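Local structure of pyridoxine 4-oxidase (Mesorhizobium loti, 4HA6) at residues 170-175 / 181-186; 92-97 / 123-128; 228-233 / 239-244; 10-15 / 248-253. The protein oxidises pyridoxine, a form of vitamin B6, at its 4-hydroxymethyl group using FAD and molecular oxygen, as a member of the GMC oxidoreductase family. All coordinates share one frame; numbering follows the deposited sequence.

In the fold
Contacts 1, 2 and 4 are buried; contact 4 binds FAD directly, while 1 and 2 lie near the flavin and the bound pyridoxamine. Contact 3 sits about 29 Å from the centre of the chain and is partly exposed. Contacts 1 and 2 touch: the N173 side-chain carbonyl meets the R94 amide, and the S184 and Y92 backbones pair. Their chemistry is polar, with a ring, amides and waters in contact 1 and a salt bridge in contact 2. Contact 3 is an antiparallel hairpin, and its second strand is followed in the chain by strand 246-249, on which segment 248-253 begins. Contact 4, which closes the longest loop in sequence, joins its segments through small residues, a water and the cofactor's diphosphate.

Contact 1 of 4, residues 170-175 / 181-186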
# COMPACT_ATOMS: atom_id res chain seq x y z
N GLU A 170 -10.69 -15.50 -11.63
CA GLU A 170 -11.69 -14.46 -11.42
C GLU A 170 -11.24 -13.56 -10.27
O GLU A 170 -11.70 -13.73 -9.13
CB GLU A 170 -13.04 -15.07 -11.07
CG GLU A 170 -13.82 -15.65 -12.22
CD GLU A 170 -15.28 -15.78 -11.84
OE1 GLU A 170 -15.64 -16.78 -11.19
OE2 GLU A 170 -16.06 -14.84 -12.14
N GLY A 171 -10.38 -12.59 -10.57
CA GLY A 171 -9.79 -11.77 -9.53
C GLY A 171 -8.64 -12.54 -8.89
O GLY A 171 -8.43 -13.71 -9.21
N HIS A 172 -7.91 -11.88 -7.99
CA HIS A 172 -6.68 -12.45 -7.45
C HIS A 172 -6.87 -13.01 -6.05
O HIS A 172 -5.88 -13.35 -5.40
CB HIS A 172 -5.61 -11.36 -7.35
CG HIS A 172 -5.12 -10.89 -8.68
ND1 HIS A 172 -5.44 -9.65 -9.19
CD2 HIS A 172 -4.35 -11.50 -9.62
CE1 HIS A 172 -4.88 -9.51 -10.38
NE2 HIS A 172 -4.21 -10.62 -10.66
N ASN A 173 -8.11 -13.14 -5.60
CA ASN A 173 -8.35 -13.20 -4.17
C ASN A 173 -8.85 -14.53 -3.60
O ASN A 173 -9.17 -14.63 -2.41
CB ASN A 173 -9.25 -12.02 -3.78
CG ASN A 173 -8.59 -10.68 -4.10
OD1 ASN A 173 -7.41 -10.49 -3.80
ND2 ASN A 173 -9.32 -9.80 -4.78
N SER A 174 -8.87 -15.55 -4.45
CA SER A 174 -9.41 -16.84 -4.05
C SER A 174 -8.43 -17.64 -3.20
O SER A 174 -8.80 -18.67 -2.64
CB SER A 174 -9.76 -17.66 -5.28
OG SER A 174 -8.58 -18.24 -5.80
N GLY A 175 -7.19 -17.15 -3.08
CA GLY A 175 -6.13 -17.95 -2.49
C GLY A 175 -5.18 -18.39 -3.59
O GLY A 175 -4.05 -18.80 -3.33
N THR A 181 -6.14 -12.21 -15.25
CA THR A 181 -7.45 -11.71 -14.82
C THR A 181 -7.42 -10.19 -14.81
O THR A 181 -6.36 -9.60 -14.56
CB THR A 181 -7.84 -12.23 -13.39
OG1 THR A 181 -9.12 -11.73 -12.99
CG2 THR A 181 -6.81 -11.81 -12.37
N PRO A 182 -8.56 -9.55 -15.10
CA PRO A 182 -8.64 -8.12 -14.79
C PRO A 182 -8.49 -7.92 -13.29
O PRO A 182 -8.98 -8.77 -12.53
CB PRO A 182 -10.07 -7.74 -15.21
CG PRO A 182 -10.51 -8.81 -16.15
CD PRO A 182 -9.80 -10.07 -15.71
N ASN A 183 -7.84 -6.85 -12.85
CA ASN A 183 -7.77 -6.54 -11.43
C ASN A 183 -9.15 -6.30 -10.86
O ASN A 183 -9.98 -5.63 -11.48
CB ASN A 183 -6.93 -5.27 -11.20
CG ASN A 183 -5.53 -5.38 -11.77
OD1 ASN A 183 -5.00 -6.48 -11.89
ND2 ASN A 183 -4.95 -4.25 -12.14
N SER A 184 -9.42 -6.85 -9.67
CA SER A 184 -10.61 -6.46 -8.92
C SER A 184 -10.41 -5.03 -8.44
O SER A 184 -9.27 -4.63 -8.17
CB SER A 184 -10.82 -7.40 -7.73
OG SER A 184 -10.96 -8.75 -8.16
N LEU A 185 -11.50 -4.27 -8.36
CA LEU A 185 -11.42 -2.83 -8.07
C LEU A 185 -12.44 -2.38 -7.02
O LEU A 185 -13.55 -2.91 -6.96
CB LEU A 185 -11.64 -2.02 -9.34
CG LEU A 185 -10.65 -2.19 -10.49
CD1 LEU A 185 -11.19 -1.51 -11.73
CD2 LEU A 185 -9.32 -1.60 -10.12
N ASN A 186 -12.06 -1.39 -6.20
CA ASN A 186 -13.02 -0.79 -5.28
C ASN A 186 -13.76 0.33 -5.98
O ASN A 186 -13.44 1.51 -5.80
CB ASN A 186 -12.35 -0.24 -4.01
CG ASN A 186 -11.67 -1.32 -3.18
OD1 ASN A 186 -10.60 -1.09 -2.62
ND2 ASN A 186 -12.30 -2.50 -3.09
O HOH W 1 -7.53 -8.50 -8.04
O HOH W 2 -11.66 -10.56 -6.33
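The H172 ring has the methyl CG2 of T181 over one face, a CH-pi contact 3.6 Å from the ring centroid and shifted toward the NE2 rim. At its edge, in the ring plane, lies N183 OD1, 3.4 Å from H172 CE1; the N183 amide is turned 42° from the ring. Y319 adds an edge-to-face ring contact. T181 divides its branches: the hydroxyl stands opposite the backbone N (chi1 180°), which aims CG2 at the imidazole while OG1 accepts from G171 N at 2.9 Å. The same OG1 donates to P182 O at 3.0 Å. G171 passes close to S184, its CA 3.5 Å from OG, and a side chain at this glycine would run into that hydroxyl. Two waters bridge the segments. One lies 2.6 Å from H172 ND1 and accepts a hydrogen bond from S184 N; the other joins N173 ND2 to S184 OG. M317 O takes H172 NE2 and M317 N gives to N183 OD1, while the N173 amide is engaged by R94 and Y92. Bonded by NE2 to M317 O and by ND1 to water, the ring is probably held in one orientation, and the backbone of strand 314-320 holds N183 close to the bound pyridoxamine.

Contact 2 of 4, residues 92-97 / 123-128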
# COMPACT_ATOMS: atom_id res chain seq x y z
N TYR A 92 -7.75 -4.08 -5.68
CA TYR A 92 -7.97 -4.86 -4.46
C TYR A 92 -7.35 -6.25 -4.61
O TYR A 92 -7.85 -7.10 -5.36
CB TYR A 92 -9.47 -4.99 -4.16
CG TYR A 92 -9.78 -5.65 -2.83
CD1 TYR A 92 -9.73 -4.93 -1.64
CD2 TYR A 92 -10.13 -7.00 -2.78
CE1 TYR A 92 -10.02 -5.54 -0.42
CE2 TYR A 92 -10.43 -7.62 -1.56
CZ TYR A 92 -10.37 -6.89 -0.39
OH TYR A 92 -10.65 -7.52 0.79
N MET A 93 -6.25 -6.48 -3.89
CA MET A 93 -5.55 -7.76 -3.91
C MET A 93 -5.28 -8.17 -2.46
O MET A 93 -4.50 -7.51 -1.78
CB MET A 93 -4.19 -7.62 -4.62
CG MET A 93 -4.24 -7.51 -6.15
SD MET A 93 -4.78 -5.90 -6.79
CE MET A 93 -3.99 -5.96 -8.40
N ARG A 94 -5.90 -9.26 -1.99
CA ARG A 94 -5.65 -9.72 -0.62
C ARG A 94 -4.17 -10.05 -0.42
O ARG A 94 -3.57 -9.70 0.60
CB ARG A 94 -6.46 -10.98 -0.31
CG ARG A 94 -7.96 -10.80 -0.26
CD ARG A 94 -8.61 -12.18 -0.06
NE ARG A 94 -10.04 -12.07 0.19
CZ ARG A 94 -10.85 -13.11 0.38
NH1 ARG A 94 -10.38 -14.35 0.34
NH2 ARG A 94 -12.14 -12.90 0.61
N GLY A 95 -3.58 -10.70 -1.41
CA GLY A 95 -2.25 -11.26 -1.25
C GLY A 95 -2.38 -12.76 -1.40
O GLY A 95 -3.49 -13.27 -1.59
N HIS A 96 -1.26 -13.48 -1.31
CA HIS A 96 -1.24 -14.93 -1.44
C HIS A 96 -1.05 -15.55 -0.06
O HIS A 96 -0.33 -14.99 0.76
CB HIS A 96 -0.07 -15.33 -2.35
CG HIS A 96 0.03 -16.81 -2.59
ND1 HIS A 96 0.78 -17.64 -1.78
CD2 HIS A 96 -0.52 -17.60 -3.54
CE1 HIS A 96 0.70 -18.88 -2.23
NE2 HIS A 96 -0.09 -18.88 -3.29
N PRO A 97 -1.71 -16.69 0.21
CA PRO A 97 -1.65 -17.34 1.53
C PRO A 97 -0.23 -17.46 2.10
O PRO A 97 -0.04 -17.27 3.31
CB PRO A 97 -2.20 -18.74 1.25
CG PRO A 97 -3.25 -18.49 0.18
CD PRO A 97 -2.63 -17.40 -0.71
N ALA A 123 -15.49 -10.31 6.08
CA ALA A 123 -16.25 -9.28 6.79
C ALA A 123 -16.08 -7.91 6.12
O ALA A 123 -16.97 -7.04 6.19
CB ALA A 123 -15.84 -9.20 8.25
N ILE A 124 -14.94 -7.70 5.48
CA ILE A 124 -14.65 -6.42 4.84
C ILE A 124 -15.35 -6.30 3.48
O ILE A 124 -15.85 -5.23 3.12
CB ILE A 124 -13.14 -6.24 4.69
CG1 ILE A 124 -12.52 -5.80 6.02
CG2 ILE A 124 -12.82 -5.24 3.58
CD1 ILE A 124 -11.03 -6.06 6.14
N GLU A 125 -15.39 -7.41 2.76
CA GLU A 125 -15.78 -7.41 1.34
C GLU A 125 -17.28 -7.46 1.06
O GLU A 125 -18.02 -8.20 1.70
CB GLU A 125 -15.10 -8.59 0.66
CG GLU A 125 -13.61 -8.43 0.63
CD GLU A 125 -12.89 -9.72 0.44
OE1 GLU A 125 -13.55 -10.78 0.30
OE2 GLU A 125 -11.64 -9.68 0.43
N ASP A 126 -17.72 -6.66 0.08
CA ASP A 126 -19.00 -6.93 -0.59
C ASP A 126 -18.66 -7.34 -2.01
O ASP A 126 -18.47 -6.48 -2.88
CB ASP A 126 -19.94 -5.72 -0.60
CG ASP A 126 -21.30 -6.04 -1.28
OD1 ASP A 126 -21.76 -7.21 -1.22
OD2 ASP A 126 -21.91 -5.11 -1.86
N HIS A 127 -18.58 -8.65 -2.23
CA HIS A 127 -18.01 -9.24 -3.44
C HIS A 127 -19.09 -9.96 -4.25
O HIS A 127 -19.98 -10.59 -3.68
CB HIS A 127 -16.92 -10.23 -3.04
CG HIS A 127 -15.94 -10.55 -4.12
ND1 HIS A 127 -16.23 -11.44 -5.14
CD2 HIS A 127 -14.68 -10.13 -4.34
CE1 HIS A 127 -15.19 -11.52 -5.95
NE2 HIS A 127 -14.23 -10.75 -5.48
N PRO A 128 -19.02 -9.90 -5.60
CA PRO A 128 -20.04 -10.58 -6.40
C PRO A 128 -19.99 -12.10 -6.25
O PRO A 128 -20.99 -12.75 -6.53
CB PRO A 128 -19.71 -10.15 -7.84
CG PRO A 128 -18.28 -9.76 -7.81
CD PRO A 128 -18.05 -9.18 -6.44
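I124, at the end of helix 114-124, touches the tyrosine of 92-97 first: its CG2 comes within 4.2 Å of Y92 OH. One residue on, E125 leaves the helix and sends an extended side chain across to two partners. Its OE2 takes the phenol of Y92 in a hydrogen bond modelled at 2.4 Å from OH, suspiciously short and of doubtful exact length, and lies at the edge of the tyrosine ring, whose plane stands 81° from the carboxylate. With R94 the carboxylate is nearly coplanar, 14° off. The guanidinium comes side-on: NE donates to OE2 at 2.9 Å and NH2 to OE1 at 2.6 Å, each oxygen using its syn lone pair. R94 reaches this far because its chain is extended from CG to NE (chi2 175°). A methionine here is likely to leave the buried E125 carboxylate without its countercharge and Y92 as its remaining partner from 92-97. Beyond E125, H127 stacks on H135. The surrounding backbone adds to the polar network, with G136 N donating to E125 OE1 and I134 O accepting from R94 NH2. Y92 itself packs on A491 of helix 490-506, about 6 Å from FAD at the nearest side-chain approach. This is a buried, bidentate arginine-glutamate salt bridge with a tyrosine added, joining the loop that follows the FAD-binding G91 to the helix-to-strand turn at 124-125.

Contact 3 of 4, residues 228-233 / 239-244; sequences VRSLEV and SAEVFA
S230 and E241 make the side-chain hydrogen bond of this strand pair: S230 OG donates to E241 OE2 at 2.7 Å, on its anti side, 22° out of the carboxylate plane. The serine hydroxyl, between backbone N and carbonyl carbon (chi1 67°), is turned toward E241, while CB lies over one face of the F243 ring, 4.1 Å from the centroid. F243 puts CE1 over the centre of the R229 guanidinium, 3.9 Å from CZ, the planes almost perpendicular at 82°. A leucine in place of E241 would probably leave the S230 hydroxyl without this acceptor and remove the negative charge near R229. On the other side of the sheet L231, V233 and V242 pack, V233 CG2 being 4.1 Å from V242 CG2. Backbone bonds set this register: L231 and V242 exchange two, as do V233 and A240, and a water joins V228 O to A244 O. Farther out, L231 packs on V5 and V7 of strand 4-7 and on V218, an FAD-binding residue, and E232 forms salt bridges with R219 and R220. R229 and S230 form a classic bulge opposite K222 of strand 217-224; the contact is beta hairpin 227-235/238-243 of a three-stranded antiparallel sheet.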
# COMPACT_ATOMS: atom_id res chain seq x y z
N VAL A 228 1.28 6.08 27.50
CA VAL A 228 1.05 7.37 26.87
C VAL A 228 -0.07 8.06 27.65
O VAL A 228 -1.17 7.50 27.80
CB VAL A 228 0.58 7.24 25.41
CG1 VAL A 228 0.23 8.62 24.87
CG2 VAL A 228 1.65 6.58 24.52
N ARG A 229 0.20 9.27 28.13
CA ARG A 229 -0.77 9.98 28.97
C ARG A 229 -1.59 10.97 28.15
O ARG A 229 -2.80 11.11 28.35
CB ARG A 229 -0.05 10.67 30.13
CG ARG A 229 -0.94 11.58 30.98
CD ARG A 229 -0.11 12.26 32.06
NE ARG A 229 -0.88 13.19 32.90
CZ ARG A 229 -0.77 14.51 32.83
NH1 ARG A 229 0.05 15.07 31.95
NH2 ARG A 229 -1.50 15.29 33.63
N SER A 230 -0.92 11.64 27.22
CA SER A 230 -1.61 12.61 26.37
C SER A 230 -0.93 12.74 25.01
O SER A 230 0.15 12.19 24.79
CB SER A 230 -1.64 13.98 27.06
OG SER A 230 -0.33 14.51 27.17
N LEU A 231 -1.59 13.47 24.12
CA LEU A 231 -1.08 13.77 22.78
C LEU A 231 -1.04 15.27 22.59
O LEU A 231 -2.00 15.96 22.95
CB LEU A 231 -2.00 13.19 21.70
CG LEU A 231 -2.38 11.72 21.70
CD1 LEU A 231 -3.54 11.49 22.67
CD2 LEU A 231 -2.77 11.31 20.30
N GLU A 232 0.04 15.77 22.01
CA GLU A 232 0.12 17.18 21.63
C GLU A 232 -0.37 17.30 20.21
O GLU A 232 0.19 16.69 19.29
CB GLU A 232 1.56 17.69 21.74
CG GLU A 232 1.73 19.15 21.32
CD GLU A 232 3.19 19.57 21.22
OE1 GLU A 232 4.02 18.76 20.74
OE2 GLU A 232 3.52 20.70 21.64
N VAL A 233 -1.43 18.08 20.03
CA VAL A 233 -2.02 18.24 18.70
C VAL A 233 -1.81 19.66 18.19
O VAL A 233 -2.07 20.63 18.90
CB VAL A 233 -3.50 17.88 18.70
CG1 VAL A 233 -4.07 18.02 17.29
CG2 VAL A 233 -3.67 16.45 19.19
N SER A 239 -1.36 24.99 19.33
CA SER A 239 -1.27 23.64 19.91
C SER A 239 -2.17 23.41 21.12
O SER A 239 -2.48 24.34 21.87
CB SER A 239 0.17 23.33 20.29
OG SER A 239 0.65 24.31 21.20
N ALA A 240 -2.55 22.16 21.33
CA ALA A 240 -3.43 21.78 22.43
C ALA A 240 -3.13 20.35 22.88
O ALA A 240 -2.69 19.52 22.07
CB ALA A 240 -4.88 21.92 22.03
N GLU A 241 -3.37 20.07 24.16
CA GLU A 241 -3.09 18.75 24.72
C GLU A 241 -4.36 17.91 24.82
O GLU A 241 -5.39 18.36 25.32
CB GLU A 241 -2.45 18.89 26.10
CG GLU A 241 -2.06 17.57 26.75
CD GLU A 241 -1.20 17.76 28.00
OE1 GLU A 241 -1.48 18.70 28.78
OE2 GLU A 241 -0.26 16.96 28.19
N VAL A 242 -4.29 16.68 24.33
CA VAL A 242 -5.45 15.80 24.28
C VAL A 242 -5.18 14.55 25.10
O VAL A 242 -4.13 13.91 24.97
CB VAL A 242 -5.82 15.46 22.82
CG1 VAL A 242 -6.73 14.24 22.74
CG2 VAL A 242 -6.46 16.67 22.16
N PHE A 243 -6.12 14.21 25.98
CA PHE A 243 -5.95 13.07 26.87
C PHE A 243 -6.73 11.85 26.39
O PHE A 243 -7.75 11.99 25.72
CB PHE A 243 -6.35 13.44 28.28
CG PHE A 243 -5.49 14.51 28.88
CD1 PHE A 243 -4.38 14.17 29.64
CD2 PHE A 243 -5.77 15.85 28.67
CE1 PHE A 243 -3.56 15.15 30.19
CE2 PHE A 243 -4.96 16.84 29.21
CZ PHE A 243 -3.86 16.49 29.97
N ALA A 244 -6.22 10.67 26.73
CA ALA A 244 -6.81 9.40 26.27
C ALA A 244 -6.37 8.22 27.13
O ALA A 244 -5.26 8.20 27.67
CB ALA A 244 -6.44 9.14 24.82
O HOH W 3 -3.47 7.15 29.46

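Contact 4 of 4, residues 10-15 / 248-253; sequences GSAGSL and VLCAGA. With FAD (flavin-adenine dinucleotide), chain B.
A12 and G13 meet C250 with hardly any side chain between them, and much of what joins the two segments is a water and the FAD diphosphate. C250 CB lies 3.8 Å from G13 N, and its sulfur, placed opposite the carbonyl carbon (chi1 -61°), rests alongside the first turn of the helix with SG 4.3 Å from A12 CB. The water takes the N-H of G13 at 2.9 Å, and both C250 O and FAD O1P lie close enough to receive its protons, at the junction of helix, strand end and phosphate. The phosphates meet the start of helix 11-20. S11 N donates to FAD O1A at 3.0 Å (163° at the hydrogen), and A12 N donates to FAD O1P at 3.1 Å. Positive helix-end polarity would probably help to offset the phosphate charge there. S11 OG pairs with the ribityl hydroxyl O4' at 2.8 Å, tying the diphosphate end to the sugar chain. At G10 a side chain would collide with FAD O5B, and one on G13 would lie close to C250 CB and be crowded by G10 N. At the N-cap, G10 O accepts from both S14 N and S14 OG, the latter at 2.6 Å. From 248-253, A251 CB packs against the adenine, while D477 holds the amide of G252. Strands 4-7 and 246-249 lie side by side in the parallel sheet, and G8, G10 and G13 fit the GxGxxG pattern: this is the dinucleotide-binding Rossmann-type strand-turn-helix, with FAD laid across it.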
# COMPACT_ATOMS: atom_id res chain seq x y z
N GLY A 10 -6.75 7.65 7.73
CA GLY A 10 -6.51 7.10 6.41
C GLY A 10 -7.27 5.80 6.21
O GLY A 10 -8.42 5.69 6.61
N SER A 11 -6.65 4.81 5.60
CA SER A 11 -7.37 3.56 5.35
C SER A 11 -7.70 2.85 6.66
O SER A 11 -8.87 2.62 6.96
CB SER A 11 -6.57 2.65 4.43
OG SER A 11 -6.36 3.30 3.20
N ALA A 12 -6.67 2.54 7.44
CA ALA A 12 -6.82 1.86 8.73
C ALA A 12 -7.59 2.71 9.75
O ALA A 12 -8.41 2.19 10.52
CB ALA A 12 -5.44 1.52 9.29
N GLY A 13 -7.28 4.01 9.78
CA GLY A 13 -7.94 4.92 10.69
C GLY A 13 -9.43 5.06 10.41
O GLY A 13 -10.23 5.10 11.34
N SER A 14 -9.81 5.15 9.14
CA SER A 14 -11.24 5.31 8.80
C SER A 14 -12.02 4.09 9.27
O SER A 14 -13.08 4.23 9.88
CB SER A 14 -11.43 5.53 7.30
OG SER A 14 -10.81 6.73 6.88
N LEU A 15 -11.47 2.90 9.01
CA LEU A 15 -12.08 1.63 9.44
C LEU A 15 -12.22 1.55 10.95
O LEU A 15 -13.22 1.02 11.46
CB LEU A 15 -11.26 0.43 8.94
CG LEU A 15 -11.85 -0.98 9.12
CD1 LEU A 15 -11.30 -1.92 8.02
CD2 LEU A 15 -11.59 -1.58 10.51
N VAL A 248 -4.16 4.62 19.44
CA VAL A 248 -3.88 3.77 18.29
C VAL A 248 -3.29 4.66 17.22
O VAL A 248 -3.90 5.66 16.84
CB VAL A 248 -5.17 3.14 17.71
CG1 VAL A 248 -4.84 2.23 16.54
CG2 VAL A 248 -5.90 2.36 18.79
N LEU A 249 -2.10 4.29 16.73
CA LEU A 249 -1.45 5.02 15.63
C LEU A 249 -1.84 4.42 14.29
O LEU A 249 -1.63 3.21 14.04
CB LEU A 249 0.07 4.97 15.77
CG LEU A 249 0.67 5.59 17.03
CD1 LEU A 249 2.16 5.88 16.79
CD2 LEU A 249 -0.06 6.88 17.40
N CYS A 250 -2.39 5.27 13.42
CA CYS A 250 -2.75 4.87 12.06
C CYS A 250 -2.21 5.90 11.07
O CYS A 250 -2.85 6.20 10.06
CB CYS A 250 -4.26 4.77 11.93
SG CYS A 250 -5.02 3.53 13.04
N ALA A 251 -1.05 6.46 11.38
CA ALA A 251 -0.46 7.50 10.55
C ALA A 251 0.29 6.95 9.32
O ALA A 251 0.81 7.72 8.51
CB ALA A 251 0.47 8.36 11.40
N GLY A 252 0.34 5.63 9.16
CA GLY A 252 0.94 5.06 7.95
C GLY A 252 2.44 4.78 8.02
O GLY A 252 3.11 5.13 8.99
N ALA A 253 2.98 4.17 6.96
CA ALA A 253 4.35 3.66 6.96
C ALA A 253 5.44 4.70 7.26
O ALA A 253 6.51 4.36 7.75
CB ALA A 253 4.64 2.94 5.64
PA FAD B . -2.76 5.99 4.99
O1A FAD B . -4.01 5.49 4.29
O2A FAD B . -1.70 6.68 4.16
O5B FAD B . -3.24 6.98 6.18
C5B FAD B . -2.37 7.84 6.92
C4B FAD B . -3.26 8.98 7.38
O4B FAD B . -2.77 9.57 8.60
C3B FAD B . -3.30 10.10 6.34
O3B FAD B . -4.68 10.48 6.21
C2B FAD B . -2.46 11.22 6.95
O2B FAD B . -2.93 12.52 6.52
C1B FAD B . -2.64 11.00 8.44
N9A FAD B . -1.49 11.43 9.30
C8A FAD B . -0.18 11.23 9.05
N7A FAD B . 0.57 11.74 10.06
C5A FAD B . -0.26 12.29 10.98
C6A FAD B . -0.11 13.00 12.28
N6A FAD B . 1.12 13.22 12.83
N1A FAD B . -1.25 13.40 12.91
C2A FAD B . -2.48 13.18 12.39
N3A FAD B . -2.67 12.54 11.21
C4A FAD B . -1.62 12.08 10.47
N1 FAD B . -3.01 -0.13 -2.55
C2 FAD B . -3.74 -1.11 -3.13
O2 FAD B . -3.96 -2.15 -2.48
N3 FAD B . -4.23 -1.00 -4.38
C4 FAD B . -4.03 0.09 -5.14
O4 FAD B . -4.48 0.16 -6.31
C4X FAD B . -3.23 1.20 -4.58
N5 FAD B . -2.97 2.32 -5.28
C5X FAD B . -2.25 3.33 -4.73
C6 FAD B . -2.00 4.50 -5.46
C7 FAD B . -1.27 5.54 -4.89
C7M FAD B . -1.00 6.79 -5.69
C8 FAD B . -0.75 5.41 -3.50
C8M FAD B . 0.04 6.54 -2.90
C9 FAD B . -1.00 4.26 -2.76
C9A FAD B . -1.73 3.22 -3.34
N10 FAD B . -1.99 2.04 -2.60
C10 FAD B . -2.73 1.02 -3.20
C1' FAD B . -1.47 1.90 -1.24
C2' FAD B . -2.55 2.06 -0.18
O2' FAD B . -3.37 3.20 -0.47
C3' FAD B . -1.83 2.24 1.16
O3' FAD B . -0.89 1.17 1.32
C4' FAD B . -2.81 2.26 2.32
O4' FAD B . -3.77 3.31 2.08
C5' FAD B . -2.09 2.46 3.66
O5' FAD B . -3.05 2.90 4.62
P FAD B . -2.57 3.34 6.08
O1P FAD B . -3.76 3.39 7.03
O2P FAD B . -1.34 2.54 6.47
O3P FAD B . -2.03 4.83 5.82
O HOH W 4 -4.98 5.18 8.53